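Local coordinates for protein bacterioferritin (Rhodobacter capsulatus, PDB 1JGC) that stores iron, probably oxidising ferrous iron with dioxygen at a ferroxidase centre and laying down the ferric mineral inside a 24-subunit shell, at residues A92-A97 against T125-H130. Numbering follows the deposited sequence.
Sequences AGEHDA and TDEEGH
Glu127 and His130, one helical turn apart, both face Glu94 across a pair of nearly antiparallel helices. The axes of segments 92-97 and 125-130 come within 9.8 Å, at 156°. Glu127 comes first. Its chain bends at chi2 (64°), which turns the carboxylate aside from helix 83-111, and crosses that of Glu94 at about a right angle. Glu94 OE1 lies 3.8 Å from Glu127 OE1. Two carboxylates this close would probably be balanced by iron in the filled site. Glu127 OE2 has a weak hydrogen bond to Tyr101 and lies 4.4 Å from Ala97 CB. His130 follows and meets the other oxygen. Glu94 OE2 lies at the ring edge, 3.2 Å from His130 ND1, in a weak, bent hydrogen bond (121°). The stronger polar partner of the ring is Glu50, at NE2. With an alanine at Glu94, His130 ND1 would probably lose this acceptor, and the second iron site one of its carboxylates. Glu94, Glu127 and His130 are iron-binding residues of the ferroxidase centre, empty of metal here. Glu18 of helix 5-34 and Glu51 and His54 of helix 38-64 complete it, so helices 83-111 and 114-144 form one side of the site within the ferritin four-helix bundle.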
ATOM      1  N   ALA A  92      -7.984  -4.083  54.705  1.00 25.32           N
ATOM      2  CA  ALA A  92      -7.667  -3.483  55.997  1.00 26.03           C
ATOM      3  C   ALA A  92      -6.760  -2.266  55.795  1.00 26.78           C
ATOM      4  O   ALA A  92      -6.938  -1.225  56.439  1.00 26.87           O
ATOM      5  CB  ALA A  92      -6.986  -4.504  56.909  1.00 23.80           C
ATOM      6  N   GLY A  93      -5.790  -2.403  54.896  1.00 27.57           N
ATOM      7  CA  GLY A  93      -4.887  -1.302  54.619  1.00 28.67           C
ATOM      8  C   GLY A  93      -5.582  -0.120  53.954  1.00 30.40           C
ATOM      9  O   GLY A  93      -5.194   1.035  54.167  1.00 30.81           O
ATOM     10  N   GLU A  94      -6.611  -0.387  53.154  1.00 30.67           N
ATOM     11  CA  GLU A  94      -7.320   0.689  52.474  1.00 32.25           C
ATOM     12  C   GLU A  94      -8.071   1.540  53.470  1.00 32.46           C
ATOM     13  O   GLU A  94      -8.057   2.771  53.381  1.00 32.62           O
ATOM     14  CB  GLU A  94      -8.311   0.123  51.463  1.00 34.99           C
ATOM     15  CG  GLU A  94      -7.663  -0.708  50.384  1.00 39.44           C
ATOM     16  CD  GLU A  94      -7.008   0.137  49.323  1.00 42.37           C
ATOM     17  OE1 GLU A  94      -6.752   1.343  49.575  1.00 43.71           O
ATOM     18  OE2 GLU A  94      -6.745  -0.416  48.229  1.00 45.41           O
ATOM     19  N   HIS A  95      -8.733   0.881  54.418  1.00 32.80           N
ATOM     20  CA  HIS A  95      -9.510   1.582  55.434  1.00 32.99           C
ATOM     21  C   HIS A  95      -8.625   2.500  56.272  1.00 32.42           C
ATOM     22  O   HIS A  95      -9.016   3.623  56.579  1.00 31.58           O
ATOM     23  CB  HIS A  95     -10.254   0.567  56.308  1.00 34.32           C
ATOM     24  CG  HIS A  95     -11.486   0.008  55.659  1.00 36.15           C
ATOM     25  ND1 HIS A  95     -11.935  -1.276  55.892  1.00 37.47           N
ATOM     26  CD2 HIS A  95     -12.379   0.567  54.806  1.00 35.86           C
ATOM     27  CE1 HIS A  95     -13.050  -1.484  55.213  1.00 36.65           C
ATOM     28  NE2 HIS A  95     -13.341  -0.382  54.546  1.00 36.82           N
ATOM     29  N   ASP A  96      -7.431   2.033  56.633  1.00 32.25           N
ATOM     30  CA  ASP A  96      -6.520   2.870  57.400  1.00 32.77           C
ATOM     31  C   ASP A  96      -6.111   4.069  56.557  1.00 33.49           C
ATOM     32  O   ASP A  96      -6.097   5.204  57.048  1.00 34.92           O
ATOM     33  CB  ASP A  96      -5.267   2.099  57.809  1.00 33.21           C
ATOM     34  CG  ASP A  96      -5.549   1.053  58.860  1.00 35.68           C
ATOM     35  OD1 ASP A  96      -6.659   1.094  59.456  1.00 35.98           O
ATOM     36  OD2 ASP A  96      -4.657   0.199  59.099  1.00 35.83           O
ATOM     37  N   ALA A  97      -5.778   3.822  55.288  1.00 32.42           N
ATOM     38  CA  ALA A  97      -5.372   4.903  54.388  1.00 31.68           C
ATOM     39  C   ALA A  97      -6.497   5.925  54.212  1.00 30.65           C
ATOM     40  O   ALA A  97      -6.259   7.129  54.298  1.00 30.96           O
ATOM     41  CB  ALA A  97      -4.942   4.339  53.023  1.00 30.85           C
ATOM     42  N   THR A 125     -10.670   9.312  46.429  1.00 20.10           N
ATOM     43  CA  THR A 125     -11.472   8.767  45.339  1.00 20.91           C
ATOM     44  C   THR A 125     -10.886   7.458  44.800  1.00 21.83           C
ATOM     45  O   THR A 125     -11.620   6.500  44.591  1.00 22.72           O
ATOM     46  CB  THR A 125     -11.617   9.775  44.182  1.00 20.79           C
ATOM     47  OG1 THR A 125     -12.179  10.993  44.683  1.00 21.78           O
ATOM     48  CG2 THR A 125     -12.542   9.225  43.112  1.00 17.91           C
ATOM     49  N   ASP A 126      -9.574   7.407  44.585  1.00 23.30           N
ATOM     50  CA  ASP A 126      -8.953   6.178  44.093  1.00 25.03           C
ATOM     51  C   ASP A 126      -9.083   5.046  45.116  1.00 26.32           C
ATOM     52  O   ASP A 126      -9.391   3.909  44.761  1.00 26.04           O
ATOM     53  CB  ASP A 126      -7.463   6.380  43.794  1.00 25.61           C
ATOM     54  CG  ASP A 126      -7.212   7.347  42.658  1.00 27.91           C
ATOM     55  OD1 ASP A 126      -8.085   7.487  41.770  1.00 28.83           O
ATOM     56  OD2 ASP A 126      -6.121   7.961  42.646  1.00 30.29           O
ATOM     57  N   GLU A 127      -8.837   5.351  46.386  1.00 27.02           N
ATOM     58  CA  GLU A 127      -8.929   4.323  47.404  1.00 28.11           C
ATOM     59  C   GLU A 127     -10.355   3.784  47.556  1.00 26.86           C
ATOM     60  O   GLU A 127     -10.544   2.592  47.790  1.00 26.17           O
ATOM     61  CB  GLU A 127      -8.381   4.843  48.738  1.00 31.18           C
ATOM     62  CG  GLU A 127      -7.075   4.151  49.186  1.00 37.23           C
ATOM     63  CD  GLU A 127      -5.876   4.383  48.243  1.00 41.77           C
ATOM     64  OE1 GLU A 127      -5.931   3.989  47.045  1.00 43.77           O
ATOM     65  OE2 GLU A 127      -4.854   4.957  48.706  1.00 44.71           O
ATOM     66  N   GLU A 128     -11.362   4.638  47.414  1.00 25.22           N
ATOM     67  CA  GLU A 128     -12.720   4.138  47.521  1.00 25.39           C
ATOM     68  C   GLU A 128     -12.959   3.206  46.334  1.00 25.51           C
ATOM     69  O   GLU A 128     -13.737   2.250  46.421  1.00 24.65           O
ATOM     70  CB  GLU A 128     -13.737   5.290  47.562  1.00 25.79           C
ATOM     71  CG  GLU A 128     -13.911   5.860  48.975  1.00 26.74           C
ATOM     72  CD  GLU A 128     -15.168   6.711  49.163  1.00 28.26           C
ATOM     73  OE1 GLU A 128     -16.202   6.449  48.508  1.00 29.05           O
ATOM     74  OE2 GLU A 128     -15.131   7.637  49.997  1.00 28.10           O
ATOM     75  N   GLY A 129     -12.255   3.472  45.234  1.00 25.07           N
ATOM     76  CA  GLY A 129     -12.364   2.626  44.060  1.00 25.13           C
ATOM     77  C   GLY A 129     -11.835   1.226  44.362  1.00 26.19           C
ATOM     78  O   GLY A 129     -12.478   0.222  44.024  1.00 26.45           O
ATOM     79  N   HIS A 130     -10.665   1.153  44.998  1.00 26.42           N
ATOM     80  CA  HIS A 130     -10.071  -0.131  45.366  1.00 28.02           C
ATOM     81  C   HIS A 130     -10.963  -0.849  46.383  1.00 27.40           C
ATOM     82  O   HIS A 130     -11.146  -2.063  46.309  1.00 26.80           O
ATOM     83  CB  HIS A 130      -8.677   0.069  45.972  1.00 30.89           C
ATOM     84  CG  HIS A 130      -7.652   0.543  44.990  1.00 35.92           C
ATOM     85  ND1 HIS A 130      -6.459   1.120  45.381  1.00 38.68           N
ATOM     86  CD2 HIS A 130      -7.630   0.512  43.633  1.00 37.25           C
ATOM     87  CE1 HIS A 130      -5.748   1.425  44.307  1.00 39.94           C
ATOM     88  NE2 HIS A 130      -6.436   1.066  43.235  1.00 39.83           N
TER